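Local coordinates for protein heterodimeric restriction endonuclease R.BspD6I small subunit (Bacillus sp., PDB 2P14) that serves as the catalytic subunit of a heterodimeric type IIS restriction endonuclease, working in complex with a monomeric site-specific nickase, at residues D3-D6 with F7-E10; V28-L32 with G33-N37; I78-K81 with Q82-E86. All blocks are in the same frame, centred on the assembly; numbering follows the deposited sequence.

Contact 1: residues D3-D6 with F7-E10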
ATOM      1  N   ASP A   3       8.991  10.653 -12.397  1.00 18.97           N
ATOM      2  CA  ASP A   3       8.889  11.904 -11.619  1.00 18.58           C
ATOM      3  C   ASP A   3       8.193  11.649 -10.289  1.00 17.84           C
ATOM      4  O   ASP A   3       8.614  12.178  -9.251  1.00 18.22           O
ATOM      5  CB  ASP A   3       8.192  13.030 -12.437  1.00 18.51           C
ATOM      6  CG  ASP A   3       6.690  12.805 -12.654  1.00 20.93           C
ATOM      7  OD1 ASP A   3       5.932  13.805 -12.625  1.00 25.40           O
ATOM      8  OD2 ASP A   3       6.220  11.647 -12.857  1.00 22.55           O
ATOM      9  N   ILE A   4       7.162  10.811 -10.324  1.00 16.66           N
ATOM     10  CA  ILE A   4       6.382  10.532  -9.114  1.00 16.11           C
ATOM     11  C   ILE A   4       7.261   9.685  -8.187  1.00 15.30           C
ATOM     12  O   ILE A   4       7.346   9.944  -6.978  1.00 14.25           O
ATOM     13  CB  ILE A   4       5.054   9.821  -9.431  1.00 16.19           C
ATOM     14  CG1 ILE A   4       4.146  10.720 -10.272  1.00 18.88           C
ATOM     15  CG2 ILE A   4       4.343   9.425  -8.122  1.00 17.40           C
ATOM     16  CD1 ILE A   4       2.970  10.021 -10.898  1.00 21.31           C
ATOM     17  N   LEU A   5       7.903   8.659  -8.747  1.00 15.70           N
ATOM     18  CA  LEU A   5       8.769   7.806  -7.932  1.00 15.77           C
ATOM     19  C   LEU A   5       9.891   8.589  -7.270  1.00 16.17           C
ATOM     20  O   LEU A   5      10.172   8.397  -6.077  1.00 15.95           O
ATOM     21  CB  LEU A   5       9.308   6.607  -8.740  1.00 15.45           C
ATOM     22  CG  LEU A   5       8.228   5.711  -9.351  1.00 15.97           C
ATOM     23  CD1 LEU A   5       8.885   4.519 -10.053  1.00 18.24           C
ATOM     24  CD2 LEU A   5       7.220   5.227  -8.289  1.00 15.60           C
ATOM     25  N   ASP A   6      10.531   9.482  -8.037  1.00 16.77           N
ATOM     26  CA  ASP A   6      11.617  10.322  -7.499  1.00 17.25           C
ATOM     27  C   ASP A   6      11.098  11.253  -6.409  1.00 16.02           C
ATOM     28  O   ASP A   6      11.844  11.601  -5.493  1.00 16.38           O
ATOM     29  CB  ASP A   6      12.282  11.165  -8.607  1.00 18.44           C
ATOM     30  CG  ASP A   6      13.019  10.330  -9.639  1.00 22.01           C
ATOM     31  OD1 ASP A   6      13.362   9.167  -9.352  1.00 23.32           O
ATOM     32  OD2 ASP A   6      13.242  10.875 -10.749  1.00 26.36           O
ATOM     33  N   PHE A   7       9.835  11.675  -6.522  1.00 15.10           N
ATOM     34  CA  PHE A   7       9.287  12.604  -5.515  1.00 15.13           C
ATOM     35  C   PHE A   7       9.236  11.980  -4.114  1.00 14.85           C
ATOM     36  O   PHE A   7       9.272  12.687  -3.107  1.00 14.34           O
ATOM     37  CB  PHE A   7       7.929  13.202  -5.913  1.00 16.05           C
ATOM     38  CG  PHE A   7       7.445  14.280  -4.958  1.00 15.52           C
ATOM     39  CD1 PHE A   7       7.945  15.573  -5.037  1.00 19.81           C
ATOM     40  CD2 PHE A   7       6.476  13.980  -4.007  1.00 17.68           C
ATOM     41  CE1 PHE A   7       7.503  16.572  -4.144  1.00 20.21           C
ATOM     42  CE2 PHE A   7       6.033  14.963  -3.102  1.00 16.94           C
ATOM     43  CZ  PHE A   7       6.537  16.249  -3.174  1.00 18.81           C
ATOM     44  N   TYR A   8       9.166  10.661  -4.016  1.00 14.15           N
ATOM     45  CA  TYR A   8       9.261  10.047  -2.679  1.00 14.20           C
ATOM     46  C   TYR A   8      10.473  10.511  -1.889  1.00 15.35           C
ATOM     47  O   TYR A   8      10.426  10.560  -0.662  1.00 16.30           O
ATOM     48  CB  TYR A   8       9.287   8.515  -2.762  1.00 13.50           C
ATOM     49  CG  TYR A   8       7.930   7.875  -2.940  1.00 12.76           C
ATOM     50  CD1 TYR A   8       7.626   7.136  -4.103  1.00 12.36           C
ATOM     51  CD2 TYR A   8       6.949   7.986  -1.948  1.00 13.18           C
ATOM     52  CE1 TYR A   8       6.401   6.503  -4.269  1.00 12.93           C
ATOM     53  CE2 TYR A   8       5.692   7.372  -2.128  1.00 13.44           C
ATOM     54  CZ  TYR A   8       5.438   6.637  -3.278  1.00 12.88           C
ATOM     55  OH  TYR A   8       4.235   6.019  -3.419  1.00 11.95           O
ATOM     56  N   GLU A   9      11.546  10.899  -2.586  1.00 17.07           N
ATOM     57  CA  GLU A   9      12.773  11.316  -1.896  1.00 18.18           C
ATOM     58  C   GLU A   9      12.689  12.781  -1.441  1.00 19.02           C
ATOM     59  O   GLU A   9      13.601  13.269  -0.751  1.00 20.64           O
ATOM     60  CB  GLU A   9      14.014  11.059  -2.783  1.00 19.00           C
ATOM     61  CG  GLU A   9      14.075   9.625  -3.338  1.00 20.06           C
ATOM     62  CD  GLU A   9      13.821   8.564  -2.263  1.00 23.81           C
ATOM     63  OE1 GLU A   9      14.190   8.792  -1.086  1.00 23.38           O
ATOM     64  OE2 GLU A   9      13.207   7.505  -2.582  1.00 24.83           O
ATOM     65  N   GLU A  10      11.601  13.465  -1.804  1.00 17.84           N
ATOM     66  CA  GLU A  10      11.359  14.864  -1.379  1.00 16.83           C
ATOM     67  C   GLU A  10      10.252  14.976  -0.337  1.00 16.95           C
ATOM     68  O   GLU A  10      10.091  16.003   0.294  1.00 16.39           O
ATOM     69  CB  GLU A  10      11.025  15.769  -2.562  1.00 18.46           C
ATOM     70  CG  GLU A  10      12.016  15.713  -3.702  1.00 20.29           C
ATOM     71  CD  GLU A  10      13.467  16.008  -3.265  1.00 23.59           C
ATOM     72  OE1 GLU A  10      13.683  16.931  -2.440  1.00 23.62           O
ATOM     73  OE2 GLU A  10      14.386  15.315  -3.742  1.00 24.73           O
TER
HETATM   74  O   HOH W   1      13.719  13.757  -6.080  1.00 26.94           O

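Contact 2: residues V28-L32 with G33-N37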
ATOM      1  N   VAL A  28       0.728   7.604  -8.026  1.00 13.40           N
ATOM      2  CA  VAL A  28       1.186   6.376  -8.714  1.00 14.19           C
ATOM      3  C   VAL A  28      -0.003   5.592  -9.266  1.00 13.90           C
ATOM      4  O   VAL A  28      -0.042   5.224 -10.463  1.00 13.91           O
ATOM      5  CB  VAL A  28       2.006   5.475  -7.768  1.00 14.10           C
ATOM      6  CG1 VAL A  28       2.305   4.116  -8.470  1.00 14.23           C
ATOM      7  CG2 VAL A  28       3.279   6.131  -7.389  1.00 14.16           C
ATOM      8  N   PHE A  29      -0.984   5.330  -8.402  1.00 13.65           N
ATOM      9  CA  PHE A  29      -2.164   4.559  -8.815  1.00 13.71           C
ATOM     10  C   PHE A  29      -3.055   5.280  -9.836  1.00 15.14           C
ATOM     11  O   PHE A  29      -3.580   4.676 -10.774  1.00 15.16           O
ATOM     12  CB  PHE A  29      -2.963   4.082  -7.611  1.00 14.15           C
ATOM     13  CG  PHE A  29      -2.337   2.918  -6.941  1.00 12.93           C
ATOM     14  CD1 PHE A  29      -2.598   1.612  -7.405  1.00 13.58           C
ATOM     15  CD2 PHE A  29      -1.455   3.100  -5.883  1.00 14.49           C
ATOM     16  CE1 PHE A  29      -1.986   0.514  -6.809  1.00 14.89           C
ATOM     17  CE2 PHE A  29      -0.845   2.000  -5.285  1.00 14.99           C
ATOM     18  CZ  PHE A  29      -1.127   0.707  -5.750  1.00 14.36           C
ATOM     19  N   LYS A  30      -3.148   6.592  -9.709  1.00 15.19           N
ATOM     20  CA  LYS A  30      -3.879   7.363 -10.719  1.00 16.59           C
ATOM     21  C   LYS A  30      -3.184   7.229 -12.083  1.00 16.28           C
ATOM     22  O   LYS A  30      -3.828   7.017 -13.120  1.00 17.08           O
ATOM     23  CB  LYS A  30      -3.956   8.835 -10.289  1.00 16.31           C
ATOM     24  CG  LYS A  30      -4.784   9.733 -11.260  1.00 18.62           C
ATOM     25  CD  LYS A  30      -4.866  11.158 -10.750  1.00 20.43           C
ATOM     26  CE  LYS A  30      -5.590  12.044 -11.755  1.00 27.95           C
ATOM     27  NZ  LYS A  30      -7.028  11.661 -11.783  1.00 32.53           N
ATOM     28  N   LYS A  31      -1.857   7.327 -12.085  1.00 15.55           N
ATOM     29  CA  LYS A  31      -1.112   7.249 -13.351  1.00 15.69           C
ATOM     30  C   LYS A  31      -1.122   5.834 -13.949  1.00 15.97           C
ATOM     31  O   LYS A  31      -1.137   5.674 -15.182  1.00 16.99           O
ATOM     32  CB  LYS A  31       0.315   7.739 -13.196  1.00 15.76           C
ATOM     33  CG  LYS A  31       0.928   7.990 -14.553  1.00 18.08           C
ATOM     34  CD  LYS A  31       2.015   8.969 -14.530  1.00 18.11           C
ATOM     35  CE  LYS A  31       2.524   9.227 -15.935  1.00 19.56           C
ATOM     36  NZ  LYS A  31       3.430  10.369 -15.913  1.00 21.69           N
ATOM     37  N   LEU A  32      -1.107   4.813 -13.104  1.00 15.96           N
ATOM     38  CA  LEU A  32      -1.179   3.443 -13.643  1.00 15.52           C
ATOM     39  C   LEU A  32      -2.478   3.233 -14.391  1.00 16.19           C
ATOM     40  O   LEU A  32      -2.525   2.496 -15.400  1.00 16.98           O
ATOM     41  CB  LEU A  32      -1.041   2.424 -12.516  1.00 15.34           C
ATOM     42  CG  LEU A  32       0.354   2.224 -11.928  1.00 15.18           C
ATOM     43  CD1 LEU A  32       0.279   1.344 -10.706  1.00 15.71           C
ATOM     44  CD2 LEU A  32       1.342   1.665 -12.954  1.00 15.52           C
ATOM     45  N   GLY A  33      -3.544   3.813 -13.866  1.00 16.06           N
ATOM     46  CA  GLY A  33      -4.857   3.806 -14.482  1.00 15.79           C
ATOM     47  C   GLY A  33      -5.526   2.430 -14.465  1.00 16.44           C
ATOM     48  O   GLY A  33      -5.216   1.590 -13.611  1.00 15.71           O
ATOM     49  N   SER A  34      -6.499   2.252 -15.366  1.00 16.94           N
ATOM     50  CA  SER A  34      -7.145   0.935 -15.535  0.50 16.52           C
ATOM     51  C   SER A  34      -8.085   0.567 -14.361  1.00 16.70           C
ATOM     52  O   SER A  34      -8.423  -0.605 -14.200  1.00 17.50           O
ATOM     53  CB  SER A  34      -6.106  -0.212 -15.759  0.50 16.47           C
ATOM     54  OG  SER A  34      -5.231  -0.034 -16.886  0.50 15.59           O
ATOM     55  N   TYR A  35      -8.456   1.545 -13.542  1.00 16.49           N
ATOM     56  CA  TYR A  35      -9.354   1.317 -12.406  1.00 17.44           C
ATOM     57  C   TYR A  35     -10.781   1.692 -12.711  1.00 17.98           C
ATOM     58  O   TYR A  35     -11.039   2.486 -13.623  1.00 18.66           O
ATOM     59  CB  TYR A  35      -8.917   2.143 -11.179  1.00 17.97           C
ATOM     60  CG  TYR A  35      -8.686   3.616 -11.442  1.00 16.72           C
ATOM     61  CD1 TYR A  35      -9.738   4.528 -11.413  1.00 16.83           C
ATOM     62  CD2 TYR A  35      -7.403   4.094 -11.686  1.00 17.31           C
ATOM     63  CE1 TYR A  35      -9.516   5.890 -11.650  1.00 17.40           C
ATOM     64  CE2 TYR A  35      -7.173   5.432 -11.930  1.00 17.62           C
ATOM     65  CZ  TYR A  35      -8.222   6.315 -11.917  1.00 18.82           C
ATOM     66  OH  TYR A  35      -7.950   7.656 -12.154  1.00 21.56           O
ATOM     67  N   LYS A  36     -11.713   1.128 -11.943  1.00 17.83           N
ATOM     68  CA  LYS A  36     -13.107   1.570 -12.032  0.50 19.06           C
ATOM     69  C   LYS A  36     -13.375   2.753 -11.110  1.00 18.81           C
ATOM     70  O   LYS A  36     -14.059   3.695 -11.519  1.00 19.02           O
ATOM     71  CB  LYS A  36     -14.124   0.443 -11.823  0.50 19.47           C
ATOM     72  CG  LYS A  36     -13.809  -0.583 -10.765  0.50 20.84           C
ATOM     73  CD  LYS A  36     -14.745  -1.781 -10.869  0.50 20.68           C
ATOM     74  CE  LYS A  36     -15.972  -1.608 -10.005  0.50 21.99           C
ATOM     75  NZ  LYS A  36     -16.696  -2.898  -9.887  0.50 22.48           N
ATOM     76  N   ASN A  37     -12.803   2.720  -9.905  1.00 17.89           N
ATOM     77  CA  ASN A  37     -12.881   3.843  -8.970  1.00 17.86           C
ATOM     78  C   ASN A  37     -11.549   4.007  -8.257  1.00 17.09           C
ATOM     79  O   ASN A  37     -10.861   3.023  -7.988  1.00 16.87           O
ATOM     80  CB  ASN A  37     -13.939   3.593  -7.893  1.00 18.47           C
ATOM     81  CG  ASN A  37     -15.303   3.250  -8.447  1.00 21.94           C
ATOM     82  OD1 ASN A  37     -15.850   2.175  -8.165  1.00 28.77           O
ATOM     83  ND2 ASN A  37     -15.881   4.164  -9.198  1.00 23.31           N
TER
HETATM   84  O   HOH W   2      -4.385   1.975 -10.991  1.00 14.85           O
HETATM   85  O   HOH W   3      -6.098   7.953 -14.471  1.00 32.80           O
HETATM   86  O   HOH W   4      -3.938   2.180 -17.818  1.00 28.52           O

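Contact 3: residues I78-K81 with Q82-E86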
ATOM      1  N   ILE A  78       8.073   4.201  11.771  1.00 19.00           N
ATOM      2  CA  ILE A  78       8.934   3.022  11.773  1.00 20.27           C
ATOM      3  C   ILE A  78       9.058   2.420  13.173  1.00 19.81           C
ATOM      4  O   ILE A  78       8.720   3.059  14.162  1.00 21.05           O
ATOM      5  CB  ILE A  78      10.352   3.328  11.205  1.00 20.60           C
ATOM      6  CG1 ILE A  78      11.099   4.356  12.084  1.00 21.35           C
ATOM      7  CG2 ILE A  78      10.261   3.725   9.709  1.00 20.21           C
ATOM      8  CD1 ILE A  78      12.612   4.392  11.834  1.00 21.68           C
ATOM      9  N   GLY A  79       9.550   1.193  13.235  1.00 19.87           N
ATOM     10  CA  GLY A  79       9.768   0.524  14.519  1.00 19.37           C
ATOM     11  C   GLY A  79       8.472   0.037  15.156  1.00 19.66           C
ATOM     12  O   GLY A  79       7.459  -0.134  14.471  1.00 18.22           O
ATOM     13  N   GLU A  80       8.511  -0.230  16.464  1.00 19.76           N
ATOM     14  CA  GLU A  80       7.308  -0.708  17.155  0.60 20.73           C
ATOM     15  C   GLU A  80       6.131   0.268  17.103  1.00 20.54           C
ATOM     16  O   GLU A  80       4.990  -0.178  17.189  1.00 20.38           O
ATOM     17  CB  GLU A  80       7.611  -1.120  18.600  0.60 21.44           C
ATOM     18  CG  GLU A  80       7.698  -2.647  18.840  0.60 24.59           C
ATOM     19  CD  GLU A  80       6.514  -3.198  19.631  0.60 29.02           C
ATOM     20  OE1 GLU A  80       6.281  -2.721  20.771  0.60 29.85           O
ATOM     21  OE2 GLU A  80       5.818  -4.112  19.125  0.60 28.20           O
ATOM     22  N   LYS A  81       6.393   1.564  16.935  1.00 19.93           N
ATOM     23  CA  LYS A  81       5.316   2.540  16.750  1.00 19.67           C
ATOM     24  C   LYS A  81       4.520   2.254  15.467  1.00 17.87           C
ATOM     25  O   LYS A  81       3.356   2.647  15.358  1.00 17.51           O
ATOM     26  CB  LYS A  81       5.832   3.972  16.752  1.00 19.68           C
ATOM     27  CG  LYS A  81       6.290   4.461  18.128  1.00 24.04           C
ATOM     28  CD  LYS A  81       7.329   5.560  17.959  1.00 31.57           C
ATOM     29  CE  LYS A  81       6.701   6.918  17.822  1.00 35.12           C
ATOM     30  NZ  LYS A  81       6.324   7.476  19.157  1.00 38.49           N
ATOM     31  N   GLN A  82       5.130   1.576  14.500  1.00 17.37           N
ATOM     32  CA  GLN A  82       4.373   1.203  13.312  1.00 15.95           C
ATOM     33  C   GLN A  82       3.235   0.236  13.676  1.00 16.79           C
ATOM     34  O   GLN A  82       2.096   0.404  13.221  1.00 16.19           O
ATOM     35  CB  GLN A  82       5.314   0.608  12.267  1.00 16.02           C
ATOM     36  CG  GLN A  82       4.666   0.295  10.945  1.00 15.27           C
ATOM     37  CD  GLN A  82       5.682  -0.261  10.008  1.00 12.89           C
ATOM     38  OE1 GLN A  82       5.886  -1.461   9.949  1.00 15.67           O
ATOM     39  NE2 GLN A  82       6.310   0.606   9.244  1.00 14.03           N
ATOM     40  N   LEU A  83       3.549  -0.770  14.497  1.00 16.59           N
ATOM     41  CA  LEU A  83       2.519  -1.627  15.044  1.00 16.56           C
ATOM     42  C   LEU A  83       1.482  -0.870  15.874  1.00 16.84           C
ATOM     43  O   LEU A  83       0.276  -0.973  15.620  1.00 17.42           O
ATOM     44  CB  LEU A  83       3.112  -2.783  15.856  1.00 18.04           C
ATOM     45  CG  LEU A  83       2.042  -3.624  16.560  1.00 19.56           C
ATOM     46  CD1 LEU A  83       1.142  -4.350  15.598  1.00 20.18           C
ATOM     47  CD2 LEU A  83       2.725  -4.609  17.502  1.00 24.48           C
ATOM     48  N   ASP A  84       1.966  -0.079  16.836  1.00 17.30           N
ATOM     49  CA  ASP A  84       1.074   0.617  17.757  1.00 19.00           C
ATOM     50  C   ASP A  84       0.147   1.580  17.026  1.00 18.61           C
ATOM     51  O   ASP A  84      -1.032   1.698  17.392  1.00 20.18           O
ATOM     52  CB  ASP A  84       1.870   1.428  18.781  1.00 19.93           C
ATOM     53  CG  ASP A  84       2.769   0.573  19.665  1.00 24.96           C
ATOM     54  OD1 ASP A  84       2.663  -0.684  19.659  1.00 27.31           O
ATOM     55  OD2 ASP A  84       3.593   1.192  20.389  1.00 31.36           O
ATOM     56  N   TYR A  85       0.666   2.281  16.013  1.00 17.95           N
ATOM     57  CA  TYR A  85      -0.102   3.331  15.327  1.00 18.87           C
ATOM     58  C   TYR A  85      -0.944   2.827  14.143  1.00 18.54           C
ATOM     59  O   TYR A  85      -2.012   3.408  13.823  1.00 20.20           O
ATOM     60  CB  TYR A  85       0.787   4.525  14.899  1.00 19.49           C
ATOM     61  CG  TYR A  85       1.554   5.224  16.038  1.00 20.69           C
ATOM     62  CD1 TYR A  85       1.303   4.909  17.371  1.00 21.85           C
ATOM     63  CD2 TYR A  85       2.500   6.213  15.763  1.00 22.98           C
ATOM     64  CE1 TYR A  85       2.003   5.515  18.408  1.00 22.93           C
ATOM     65  CE2 TYR A  85       3.191   6.848  16.796  1.00 22.49           C
ATOM     66  CZ  TYR A  85       2.942   6.483  18.107  1.00 21.66           C
ATOM     67  OH  TYR A  85       3.591   7.092  19.171  1.00 23.85           O
ATOM     68  N   GLU A  86      -0.500   1.748  13.495  1.00 17.31           N
ATOM     69  CA  GLU A  86      -1.138   1.340  12.232  1.00 17.66           C
ATOM     70  C   GLU A  86      -1.754  -0.053  12.257  1.00 17.08           C
ATOM     71  O   GLU A  86      -2.603  -0.353  11.429  1.00 16.94           O
ATOM     72  CB  GLU A  86      -0.139   1.366  11.052  1.00 17.39           C
ATOM     73  CG  GLU A  86       0.685   2.661  10.882  1.00 17.36           C
ATOM     74  CD  GLU A  86      -0.112   3.882  10.437  1.00 24.66           C
ATOM     75  OE1 GLU A  86      -1.259   3.728  10.006  1.00 28.65           O
ATOM     76  OE2 GLU A  86       0.447   5.003  10.483  1.00 29.08           O
TER

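Contact 1: residues D3-D6 with F7-E10
Four main-chain bonds carry the chain from Asp-3–Asp-6 into Phe-7–Glu-10, and their spacing shortens on the way. Phe-7 N still reaches back four residues to Asp-3 O (3.0 Å), with a second, weak bond to Ile-4 O. Beyond it the bonds span three residues: Tyr-8 N gives to Leu-5 O at 3.2 Å, and Glu-9 N to Asp-6 O at 3.0 Å with an N-H···O angle of 157°. Glu-10 N then closes on Phe-7 O (2.8 Å), so the bonds change from a four-residue span to three-residue spans after Phe-7.

Water adds a link on the polar side. One molecule donates to Asp-6 O and to Glu-10 OE2, both at 2.9 Å, so the Asp-6 carbonyl accepts from an amide and a water together. The other carboxylate oxygen of Glu-10 pairs with Lys-13, while Glu-9 makes a salt bridge to Lys-139.

The ring of Tyr-8 lies on the inner side. A chi1 of -80° sets it beside its own backbone N and brings its edge to Leu-5: the carbonyl oxygen Leu-5 O lies near the ring plane, 3.5 Å from Tyr-8 CD1, and the apolar contact is between Tyr-8 CE1 and the methyl Leu-5 CD2, 4.3 Å apart. The phenol oxygen is held by Thr-25 of helix 17-32. With Ile-4 and Leu-5 packed on helices 17-32 and 135-146, this is a run of three-residue bonds following the short amphipathic helix at the N-terminus.

Contact 2: residues V28-L32 with G33-N37
Lys-30 and Tyr-35 approach each other at a slant across the end of helix 17-32. The lysine CG lies anti to the backbone N (chi1 -177°) and the aliphatic chain runs extended past the phenol, with CG 3.9 Å from Tyr-35 OH. A bend at its last torsion brings NZ to 4.1 Å from that oxygen, near it but too distant for a direct bond. Tyr-35 has the crowded position about its first torsion, CG lying between the backbone N and the carbonyl carbon (chi1 51°), and this folds the ring back against the helix terminus. Lys-30 O lies in the ring plane at its edge, 3.9 Å from Tyr-35 CE2; the same carbon is 3.8 Å from Phe-29 O. A water donates to Lys-30 O at 2.8 Å and also bonds Tyr-35 OH, tying the phenol to a carbonyl of the last helical turn. With an alanine in place of Tyr-35 the phenol is gone, and the water on Lys-30 O would probably be held less firmly, with a gap opening between the helix end and Val-63 of strand 61-64, against which the ring also packs.

Between Lys-30 and Tyr-35 the chain turns at Gly-33. Its amide completes the final helical bond, to Phe-29 O at 3.2 Å and an N-H···O angle of 159°, and a second water, donating to both Phe-29 O and Gly-33 O, spans the same turn. Gly-33 has positive phi, and a beta carbon would clash with Leu-32 O, so glycine suits the position on both counts. Such a glycine-terminated helix C-terminus here leads through a classic beta bulge, Lys-36 and Asn-37 opposite Glu-64, into edge strand 37-40, consistent with the opening helix-to-strand step of the PD-(D/E)XK nuclease core.

Contact 3: residues I78-K81 with Q82-E86
Lys-81 lies alongside Tyr-85, one helical turn further on, and grips it in two ways. Its CB sits over one face of the ring, 4.1 Å from the centroid and offset toward the rim, in a CH-pi contact. Bends at the third and fourth torsions (chi3 87°, chi4 81°) then curl the rest of the chain along the ring, CE coming 3.7 Å from Tyr-85 CE2, until NZ donates to Tyr-85 OH at 2.8 Å. The phenol is thereby held at both its face and its oxygen.

The main chain supplies three bonds. Gln-82 N meets Gly-79 O at 2.9 Å, a three-residue span at the start of the helix, whereas Asp-84 N to Glu-80 O (3.0 Å) and Tyr-85 N to Lys-81 O (2.8 Å) are regular alpha-helical bonds.

On the neighbouring side the carboxylates of Glu-80 and Asp-84 come within 4.3 Å (Glu-80 OE1 to Asp-84 OD1) in one conformer of Glu-80, a closeness that is doubtful because a second conformer is modelled.

Turned to the interior, the extended Gln-82 spends its amide on the backbone: NE2 bonds Thr-77 O and Ser-112 O, and OE1 takes Asp-114 N. These bonds pin the first turn of helix 80-98 to the loops leaving strands 69-75 and 104-110, the two parallel strands that this helix connects in a beta-alpha-beta crossover.

The three contacts follow in series along the chain. Contacts 1 and 2, centres 18 Å apart, touch directly: Ile-4 and Leu-5 of helix 2-7 pack on Val-28 of helix 17-32, Ile-4 CG2 lying 3.5 Å from Val-28 CG2. Contact 3 stands apart, its centre 24 Å from that of contact 1 and 29 Å from that of contact 2, across the chain's centre from the latter. The five-stranded mixed sheet relates contacts 2 and 3: contact 2 leads into its edge strand 37-40, and contact 3 begins the helix between strands 69-75 and 104-110. Helix 17-32, three strands of this sheet, helix 80-98 and strand 104-110 are consistent with the alpha-beta-beta-beta-alpha-beta core of PD-(D/E)XK nucleases, to which helix 2-7 is added.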